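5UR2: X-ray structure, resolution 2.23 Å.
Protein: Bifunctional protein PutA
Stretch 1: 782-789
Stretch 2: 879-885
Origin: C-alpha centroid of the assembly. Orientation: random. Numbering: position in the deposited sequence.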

ATOM      1  N   ALA B 782     -23.951   2.928 -16.083  1.00 20.97           N
ATOM      2  CA  ALA B 782     -25.294   3.490 -16.213  1.00 26.01           C
ATOM      3  C   ALA B 782     -26.330   2.617 -15.514  1.00 26.57           C
ATOM      4  O   ALA B 782     -26.261   1.382 -15.549  1.00 26.99           O
ATOM      5  CB  ALA B 782     -25.662   3.652 -17.692  1.00 21.35           C
ATOM      6  N   ALA B 783     -27.302   3.266 -14.881  1.00 22.15           N
ATOM      7  CA  ALA B 783     -28.429   2.551 -14.290  1.00 22.64           C
ATOM      8  C   ALA B 783     -29.397   2.132 -15.396  1.00 27.25           C
ATOM      9  O   ALA B 783     -30.057   2.977 -16.011  1.00 25.34           O
ATOM     10  CB  ALA B 783     -29.121   3.414 -13.241  1.00 20.60           C
ATOM     11  N   SER B 784     -29.497   0.823 -15.643  1.00 25.58           N
ATOM     12  CA  SER B 784     -30.476   0.280 -16.575  1.00 22.99           C
ATOM     13  C   SER B 784     -31.592  -0.473 -15.876  1.00 21.58           C
ATOM     14  O   SER B 784     -32.581  -0.846 -16.526  1.00 27.29           O
ATOM     15  CB  SER B 784     -29.783  -0.646 -17.591  1.00 23.47           C
ATOM     16  OG  SER B 784     -29.029  -1.658 -16.926  1.00 25.59           O
ATOM     17  N   ARG B 785     -31.468  -0.692 -14.569  1.00 27.67           N
ATOM     18  CA  ARG B 785     -32.469  -1.389 -13.775  1.00 27.18           C
ATOM     19  C   ARG B 785     -32.800  -0.521 -12.576  1.00 33.31           C
ATOM     20  O   ARG B 785     -31.897  -0.021 -11.898  1.00 31.44           O
ATOM     21  CB  ARG B 785     -31.956  -2.760 -13.320  1.00 26.24           C
ATOM     22  CG  ARG B 785     -31.700  -3.752 -14.457  1.00 29.18           C
ATOM     23  CD  ARG B 785     -31.247  -5.081 -13.897  1.00 22.68           C
ATOM     24  NE  ARG B 785     -30.036  -4.948 -13.092  1.00 21.99           N
ATOM     25  CZ  ARG B 785     -29.752  -5.699 -12.036  1.00 23.30           C
ATOM     26  NH1 ARG B 785     -30.602  -6.642 -11.633  1.00 25.73           N
ATOM     27  NH2 ARG B 785     -28.626  -5.491 -11.366  1.00 21.45           N
ATOM     28  N   VAL B 786     -34.089  -0.309 -12.331  1.00 29.67           N
ATOM     29  CA  VAL B 786     -34.541   0.406 -11.148  1.00 25.86           C
ATOM     30  C   VAL B 786     -35.486  -0.526 -10.413  1.00 23.19           C
ATOM     31  O   VAL B 786     -36.555  -0.868 -10.929  1.00 30.16           O
ATOM     32  CB  VAL B 786     -35.202   1.745 -11.495  1.00 26.65           C
ATOM     33  CG1 VAL B 786     -35.505   2.542 -10.231  1.00 24.65           C
ATOM     34  CG2 VAL B 786     -34.271   2.555 -12.407  1.00 24.65           C
ATOM     35  N   ILE B 787     -35.084  -0.947  -9.219  1.00 28.68           N
ATOM     36  CA  ILE B 787     -35.789  -1.957  -8.439  1.00 30.10           C
ATOM     37  C   ILE B 787     -36.499  -1.229  -7.306  1.00 28.42           C
ATOM     38  O   ILE B 787     -35.847  -0.644  -6.432  1.00 33.20           O
ATOM     39  CB  ILE B 787     -34.830  -3.036  -7.915  1.00 23.67           C
ATOM     40  CG1 ILE B 787     -34.059  -3.673  -9.081  1.00 28.63           C
ATOM     41  CG2 ILE B 787     -35.578  -4.100  -7.158  1.00 24.47           C
ATOM     42  CD1 ILE B 787     -32.917  -4.598  -8.648  1.00 27.58           C
ATOM     43  N   VAL B 788     -37.833  -1.233  -7.345  1.00 25.86           N
ATOM     44  CA  VAL B 788     -38.668  -0.355  -6.527  1.00 28.33           C
ATOM     45  C   VAL B 788     -39.565  -1.205  -5.639  1.00 32.12           C
ATOM     46  O   VAL B 788     -40.321  -2.053  -6.135  1.00 33.55           O
ATOM     47  CB  VAL B 788     -39.528   0.591  -7.391  1.00 30.51           C
ATOM     48  CG1 VAL B 788     -40.279   1.564  -6.505  1.00 25.27           C
ATOM     49  CG2 VAL B 788     -38.691   1.335  -8.429  1.00 28.68           C
ATOM     50  N   LEU B 789     -39.519  -0.949  -4.336  1.00 25.79           N
ATOM     51  CA  LEU B 789     -40.360  -1.700  -3.417  1.00 37.31           C
ATOM     52  C   LEU B 789     -41.825  -1.307  -3.594  1.00 39.78           C
ATOM     53  O   LEU B 789     -42.150  -0.190  -4.019  1.00 33.49           O
ATOM     54  CB  LEU B 789     -39.912  -1.480  -1.971  1.00 34.17           C
ATOM     55  CG  LEU B 789     -38.909  -2.471  -1.380  1.00 33.51           C
ATOM     56  CD1 LEU B 789     -37.550  -2.407  -2.102  1.00 26.21           C
ATOM     57  CD2 LEU B 789     -38.746  -2.209   0.104  1.00 38.71           C
ATOM     58  N   PRO B 879     -30.416   4.442 -23.882  1.00 32.57           N
ATOM     59  CA  PRO B 879     -31.323   5.111 -22.930  1.00 27.78           C
ATOM     60  C   PRO B 879     -32.583   4.289 -22.665  1.00 26.81           C
ATOM     61  O   PRO B 879     -33.704   4.693 -22.983  1.00 29.41           O
ATOM     62  CB  PRO B 879     -31.613   6.440 -23.641  1.00 23.78           C
ATOM     63  CG  PRO B 879     -31.575   6.088 -25.095  1.00 21.86           C
ATOM     64  CD  PRO B 879     -30.512   5.013 -25.239  1.00 21.64           C
ATOM     65  N   VAL B 880     -32.395   3.110 -22.075  1.00 24.22           N
ATOM     66  CA  VAL B 880     -33.448   2.105 -21.924  1.00 28.16           C
ATOM     67  C   VAL B 880     -33.408   1.584 -20.494  1.00 31.15           C
ATOM     68  O   VAL B 880     -32.388   1.039 -20.057  1.00 31.13           O
ATOM     69  CB  VAL B 880     -33.277   0.955 -22.938  1.00 27.93           C
ATOM     70  CG1 VAL B 880     -34.377  -0.120 -22.791  1.00 24.16           C
ATOM     71  CG2 VAL B 880     -33.276   1.507 -24.363  1.00 30.94           C
ATOM     72  N   VAL B 881     -34.501   1.769 -19.760  1.00 27.47           N
ATOM     73  CA  VAL B 881     -34.579   1.427 -18.345  1.00 25.24           C
ATOM     74  C   VAL B 881     -35.659   0.374 -18.132  1.00 33.27           C
ATOM     75  O   VAL B 881     -36.776   0.501 -18.653  1.00 32.25           O
ATOM     76  CB  VAL B 881     -34.885   2.661 -17.477  1.00 28.67           C
ATOM     77  CG1 VAL B 881     -35.071   2.253 -16.008  1.00 22.57           C
ATOM     78  CG2 VAL B 881     -33.791   3.703 -17.646  1.00 29.17           C
ATOM     79  N   ALA B 882     -35.345  -0.631 -17.311  1.00 29.00           N
ATOM     80  CA  ALA B 882     -36.323  -1.617 -16.863  1.00 25.49           C
ATOM     81  C   ALA B 882     -36.647  -1.346 -15.398  1.00 28.36           C
ATOM     82  O   ALA B 882     -35.768  -1.465 -14.535  1.00 30.78           O
ATOM     83  CB  ALA B 882     -35.786  -3.043 -17.042  1.00 24.71           C
ATOM     84  N   VAL B 883     -37.901  -0.986 -15.119  1.00 30.32           N
ATOM     85  CA  VAL B 883     -38.379  -0.807 -13.746  1.00 32.96           C
ATOM     86  C   VAL B 883     -38.903  -2.150 -13.246  1.00 33.83           C
ATOM     87  O   VAL B 883     -39.774  -2.759 -13.875  1.00 32.34           O
ATOM     88  CB  VAL B 883     -39.471   0.273 -13.667  1.00 25.98           C
ATOM     89  CG1 VAL B 883     -39.984   0.400 -12.241  1.00 29.82           C
ATOM     90  CG2 VAL B 883     -38.945   1.604 -14.139  1.00 25.95           C
ATOM     91  N   ILE B 884     -38.366  -2.626 -12.122  1.00 35.00           N
ATOM     92  CA  ILE B 884     -38.652  -3.971 -11.616  1.00 32.47           C
ATOM     93  C   ILE B 884     -39.282  -3.858 -10.239  1.00 30.16           C
ATOM     94  O   ILE B 884     -38.770  -3.140  -9.374  1.00 27.39           O
ATOM     95  CB  ILE B 884     -37.380  -4.838 -11.541  1.00 29.35           C
ATOM     96  CG1 ILE B 884     -36.655  -4.864 -12.886  1.00 29.76           C
ATOM     97  CG2 ILE B 884     -37.723  -6.253 -11.094  1.00 31.25           C
ATOM     98  CD1 ILE B 884     -35.269  -5.490 -12.808  1.00 32.70           C
ATOM     99  N   ARG B 885     -40.357  -4.603 -10.016  1.00 30.03           N
ATOM    100  CA  ARG B 885     -41.047  -4.537  -8.739  1.00 34.35           C
ATOM    101  C   ARG B 885     -40.399  -5.495  -7.746  1.00 39.57           C
ATOM    102  O   ARG B 885     -39.953  -6.582  -8.120  1.00 41.90           O
ATOM    103  CB  ARG B 885     -42.525  -4.867  -8.920  1.00 33.05           C
ATOM    104  CG  ARG B 885     -43.404  -4.315  -7.818  1.00 40.20           C
ATOM    105  CD  ARG B 885     -44.828  -4.782  -8.010  1.00 46.60           C
ATOM    106  NE  ARG B 885     -45.497  -4.037  -9.069  1.00 47.05           N
ATOM    107  CZ  ARG B 885     -46.281  -2.988  -8.855  1.00 47.83           C
ATOM    108  NH1 ARG B 885     -46.492  -2.560  -7.617  1.00 30.71           N
ATOM    109  NH2 ARG B 885     -46.856  -2.369  -9.877  1.00 47.52           N
TER
HETATM  110  O   HOH W   1     -32.459  -2.026 -19.238  1.00 27.10           O

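Residues 785-789 and 880-885 run side by side as parallel strands, their N-to-C directions 17° apart. Four nearly linear hydrogen bonds join them: Ala882 N to Ser784 O (2.9 Å), Val786 N to Ala882 O (3.0 Å), Ile884 N to Val786 O (2.8 Å) and Val788 N to Ile884 O (2.9 Å). Ser784, Val786 and Val788 thus bracket Ala882 and Ile884, the alternation typical of parallel sheets. The same carbonyls also receive CA-H...O contacts, the shortest from Ile787 CA to Ile884 O (3.3 Å).

Side chains alternate between the two faces. Val786, Val788 and Val883 share one face, and all adopt the t rotamer, as does Val881; this is the usual choice for valine in a strand, where it limits clashes between the methyls and the backbone. Val786 CG2 lies 3.7 Å from Val881 CG1, and Val788 CG2 4.1 Å from Val883 CG1, so the methyls interlock diagonally across the strands. On the other face, Ile787 and Ile884 have matching m,t conformations and meet at 4.3 Å (Ile787 CG1 to Ile884 CB). There Arg785, with chi1 m and chi2 t, brings its CD to 4.2 Å from Ile884 CD1, while its guanidinium leads away to hydrogen bonds elsewhere in the structure.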